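Local coordinates for putative flagellar protein FliS (Parabacteroides merdae ATCC 43184, PDB 4YOK) that is of unknown function but probably pairs a prealbumin-like N-terminal domain with an E-set-like C-terminal domain, at residues R133-L138 against D193-S198. Residues are numbered along the deposited sequence; the frame is centred on the assembly and turned at random.
Sequences RVMLLL and DQAIYS
The terminal methyl CE of M135, a selenomethionine, meets CB of A195 at 3.6 Å, and two residues further along the strand CD1 of L137 reaches the ring of Y197. Both touches are apolar. M135 leaves its strand with CG beside the backbone N (chi1 -59°) and runs extended as far as SE; the bend there, chi3 -81°, swings CE across to the alanine methyl. SE of M135 lies in plane at the edge of the R133 guanidinium. The same CE lies 4.4 Å from the phenolic OH of Y197, a looser approach. L137 plays the other half: its CD1 comes up to the edge of the tyrosine, near the ring plane, 3.7 Å from CE2 of Y197, so the methyl borders the rim rather than resting on a face. The side chains of L137 and Y197 cross at about a right angle.

These four buried residues bridge segments whose strands are not neighbours. In the antiparallel sheet of the C-terminal domain, assigned by sequence to the DUF3823_C family of the E-set clan, strand 182-189 runs between 131-139 and 196-202. M135 and L137 make backbone hydrogen bonds to G186 and R184 of that middle strand, and the CA atoms of M135 and Y197 stand 9.0 Å apart, consistent with a contact made over an intervening strand by side chains alone.

Polar groups of the segments find their partners elsewhere. Y197 OH is hydrogen-bonded with the backbone N of D146, a loop residue that M135 also touches, which holds the hydroxyl end of the ring near M135. D193 accepts hydrogen bonds at OD1 from the backbone N of G75 and at OD2 from N74 ND2, linking this loop to residues of the N-terminal domain, probably the prealbumin-like one.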
ATOM      1  N   ARG A 133       1.416   5.078  14.386  1.00 18.92           N
ATOM      2  CA  ARG A 133       1.019   6.421  13.994  1.00 18.40           C
ATOM      3  C   ARG A 133      -0.011   6.392  12.883  1.00 20.39           C
ATOM      4  O   ARG A 133      -0.107   5.419  12.132  1.00 18.23           O
ATOM      5  CB  ARG A 133       2.225   7.306  13.579  1.00 22.11           C
ATOM      6  CG  ARG A 133       3.016   6.833  12.389  1.00 27.97           C
ATOM      7  CD  ARG A 133       4.102   7.840  12.077  1.00 37.56           C
ATOM      8  NE  ARG A 133       4.888   7.441  10.913  1.00 46.51           N
ATOM      9  CZ  ARG A 133       6.119   6.941  10.969  1.00 58.15           C
ATOM     10  NH1 ARG A 133       6.729   6.789  12.138  1.00 40.78           N
ATOM     11  NH2 ARG A 133       6.758   6.607   9.855  1.00 43.17           N
ATOM     12  N   VAL A 134      -0.790   7.469  12.822  1.00 16.66           N
ATOM     13  CA  VAL A 134      -1.775   7.741  11.784  1.00 16.71           C
ATOM     14  C   VAL A 134      -1.283   9.006  11.064  1.00 20.12           C
ATOM     15  O   VAL A 134      -0.855   9.972  11.716  1.00 20.45           O
ATOM     16  CB  VAL A 134      -3.193   7.869  12.378  1.00 20.44           C
ATOM     17  CG1 VAL A 134      -4.195   8.251  11.306  1.00 20.24           C
ATOM     18  CG2 VAL A 134      -3.607   6.555  13.048  1.00 20.47           C
HETATM   19  N   MSE A 135      -1.344   9.002   9.739  1.00 16.58           N
HETATM   20  CA  MSE A 135      -0.821  10.116   8.939  1.00 16.68           C
HETATM   21  C   MSE A 135      -1.875  10.680   8.003  1.00 20.31           C
HETATM   22  O   MSE A 135      -2.579   9.927   7.319  1.00 20.51           O
HETATM   23  CB  MSE A 135       0.408   9.665   8.108  1.00 19.79           C
HETATM   24  CG  MSE A 135       1.544   9.130   8.968  1.00 25.83           C
HETATM   25 SE   MSE A 135       2.894   8.302   7.847  0.75 33.01          SE
HETATM   26  CE  MSE A 135       1.928   6.540   7.640  1.00 29.26           C
ATOM     27  N   LEU A 136      -1.986  12.009   7.996  1.00 16.17           N
ATOM     28  CA  LEU A 136      -2.853  12.780   7.098  1.00 16.41           C
ATOM     29  C   LEU A 136      -1.931  13.357   6.054  1.00 19.43           C
ATOM     30  O   LEU A 136      -0.946  14.001   6.413  1.00 18.44           O
ATOM     31  CB  LEU A 136      -3.631  13.858   7.874  1.00 17.37           C
ATOM     32  CG  LEU A 136      -5.059  13.475   8.294  1.00 22.61           C
ATOM     33  CD1 LEU A 136      -5.101  12.217   9.140  1.00 22.59           C
ATOM     34  CD2 LEU A 136      -5.784  14.638   8.937  1.00 23.05           C
ATOM     35  N   LEU A 137      -2.177  13.042   4.769  1.00 15.42           N
ATOM     36  CA  LEU A 137      -1.292  13.432   3.679  1.00 14.55           C
ATOM     37  C   LEU A 137      -1.987  14.155   2.556  1.00 17.52           C
ATOM     38  O   LEU A 137      -3.132  13.831   2.209  1.00 16.70           O
ATOM     39  CB  LEU A 137      -0.633  12.158   3.076  1.00 14.78           C
ATOM     40  CG  LEU A 137       0.054  11.199   4.049  1.00 18.47           C
ATOM     41  CD1 LEU A 137       0.229   9.803   3.431  1.00 16.72           C
ATOM     42  CD2 LEU A 137       1.380  11.767   4.534  1.00 18.45           C
ATOM     43  N   LEU A 138      -1.270  15.116   1.946  1.00 14.44           N
ATOM     44  CA  LEU A 138      -1.704  15.805   0.736  1.00 16.04           C
ATOM     45  C   LEU A 138      -0.562  15.764  -0.269  1.00 19.14           C
ATOM     46  O   LEU A 138       0.610  15.819   0.123  1.00 18.02           O
ATOM     47  CB  LEU A 138      -2.149  17.262   0.966  1.00 16.23           C
ATOM     48  CG  LEU A 138      -3.405  17.477   1.831  1.00 20.38           C
ATOM     49  CD1 LEU A 138      -3.504  18.937   2.291  1.00 20.03           C
ATOM     50  CD2 LEU A 138      -4.681  17.079   1.073  1.00 18.94           C
ATOM     51  N   ASP A 193       7.319  -2.218   9.010  1.00 19.46           N
ATOM     52  CA  ASP A 193       8.220  -1.349   8.242  1.00 19.62           C
ATOM     53  C   ASP A 193       7.474  -0.434   7.255  1.00 22.36           C
ATOM     54  O   ASP A 193       8.099   0.409   6.607  1.00 22.32           O
ATOM     55  CB  ASP A 193       9.202  -2.245   7.447  1.00 21.01           C
ATOM     56  CG  ASP A 193       8.628  -2.901   6.191  1.00 21.49           C
ATOM     57  OD1 ASP A 193       7.391  -3.171   6.149  1.00 22.06           O
ATOM     58  OD2 ASP A 193       9.401  -3.167   5.270  1.00 23.68           O
ATOM     59  N   GLN A 194       6.161  -0.677   7.061  1.00 17.75           N
ATOM     60  CA  GLN A 194       5.351   0.017   6.063  1.00 15.35           C
ATOM     61  C   GLN A 194       3.940   0.195   6.560  1.00 18.01           C
ATOM     62  O   GLN A 194       3.440  -0.671   7.284  1.00 16.89           O
ATOM     63  CB  GLN A 194       5.305  -0.829   4.757  1.00 16.32           C
ATOM     64  CG  GLN A 194       6.529  -0.657   3.831  1.00 17.95           C
ATOM     65  CD  GLN A 194       6.656   0.768   3.357  1.00 26.13           C
ATOM     66  OE1 GLN A 194       5.684   1.398   2.900  1.00 19.27           O
ATOM     67  NE2 GLN A 194       7.835   1.341   3.551  1.00 22.76           N
ATOM     68  N   ALA A 195       3.299   1.290   6.181  1.00 16.63           N
ATOM     69  CA  ALA A 195       1.907   1.547   6.560  1.00 16.08           C
ATOM     70  C   ALA A 195       0.927   0.969   5.529  1.00 17.55           C
ATOM     71  O   ALA A 195       1.306   0.655   4.381  1.00 15.94           O
ATOM     72  CB  ALA A 195       1.685   3.063   6.666  1.00 17.22           C
ATOM     73  N   ILE A 196      -0.355   0.884   5.934  1.00 15.37           N
ATOM     74  CA  ILE A 196      -1.497   0.609   5.046  1.00 14.66           C
ATOM     75  C   ILE A 196      -2.152   1.967   4.850  1.00 16.72           C
ATOM     76  O   ILE A 196      -2.077   2.824   5.739  1.00 16.01           O
ATOM     77  CB  ILE A 196      -2.476  -0.481   5.576  1.00 17.74           C
ATOM     78  CG1 ILE A 196      -3.439  -0.963   4.434  1.00 18.20           C
ATOM     79  CG2 ILE A 196      -3.241  -0.014   6.815  1.00 18.49           C
ATOM     80  CD1 ILE A 196      -3.480  -2.417   4.237  1.00 31.10           C
ATOM     81  N   TYR A 197      -2.729   2.194   3.685  1.00 14.55           N
ATOM     82  CA  TYR A 197      -3.327   3.482   3.373  1.00 13.99           C
ATOM     83  C   TYR A 197      -4.768   3.348   2.902  1.00 17.88           C
ATOM     84  O   TYR A 197      -5.260   2.257   2.604  1.00 17.62           O
ATOM     85  CB  TYR A 197      -2.496   4.152   2.256  1.00 14.23           C
ATOM     86  CG  TYR A 197      -1.053   4.487   2.599  1.00 15.24           C
ATOM     87  CD1 TYR A 197      -0.044   3.537   2.470  1.00 17.17           C
ATOM     88  CD2 TYR A 197      -0.695   5.772   3.008  1.00 15.68           C
ATOM     89  CE1 TYR A 197       1.282   3.848   2.769  1.00 18.31           C
ATOM     90  CE2 TYR A 197       0.622   6.091   3.324  1.00 15.74           C
ATOM     91  CZ  TYR A 197       1.605   5.122   3.211  1.00 19.69           C
ATOM     92  OH  TYR A 197       2.897   5.436   3.487  1.00 17.50           O
ATOM     93  N   SER A 198      -5.435   4.480   2.798  1.00 16.78           N
ATOM     94  CA  SER A 198      -6.716   4.601   2.126  1.00 16.33           C
ATOM     95  C   SER A 198      -6.429   4.706   0.621  1.00 18.97           C
ATOM     96  O   SER A 198      -5.278   4.968   0.260  1.00 16.22           O
ATOM     97  CB  SER A 198      -7.415   5.879   2.603  1.00 17.17           C
ATOM     98  OG  SER A 198      -6.730   7.048   2.166  1.00 19.19           O
TER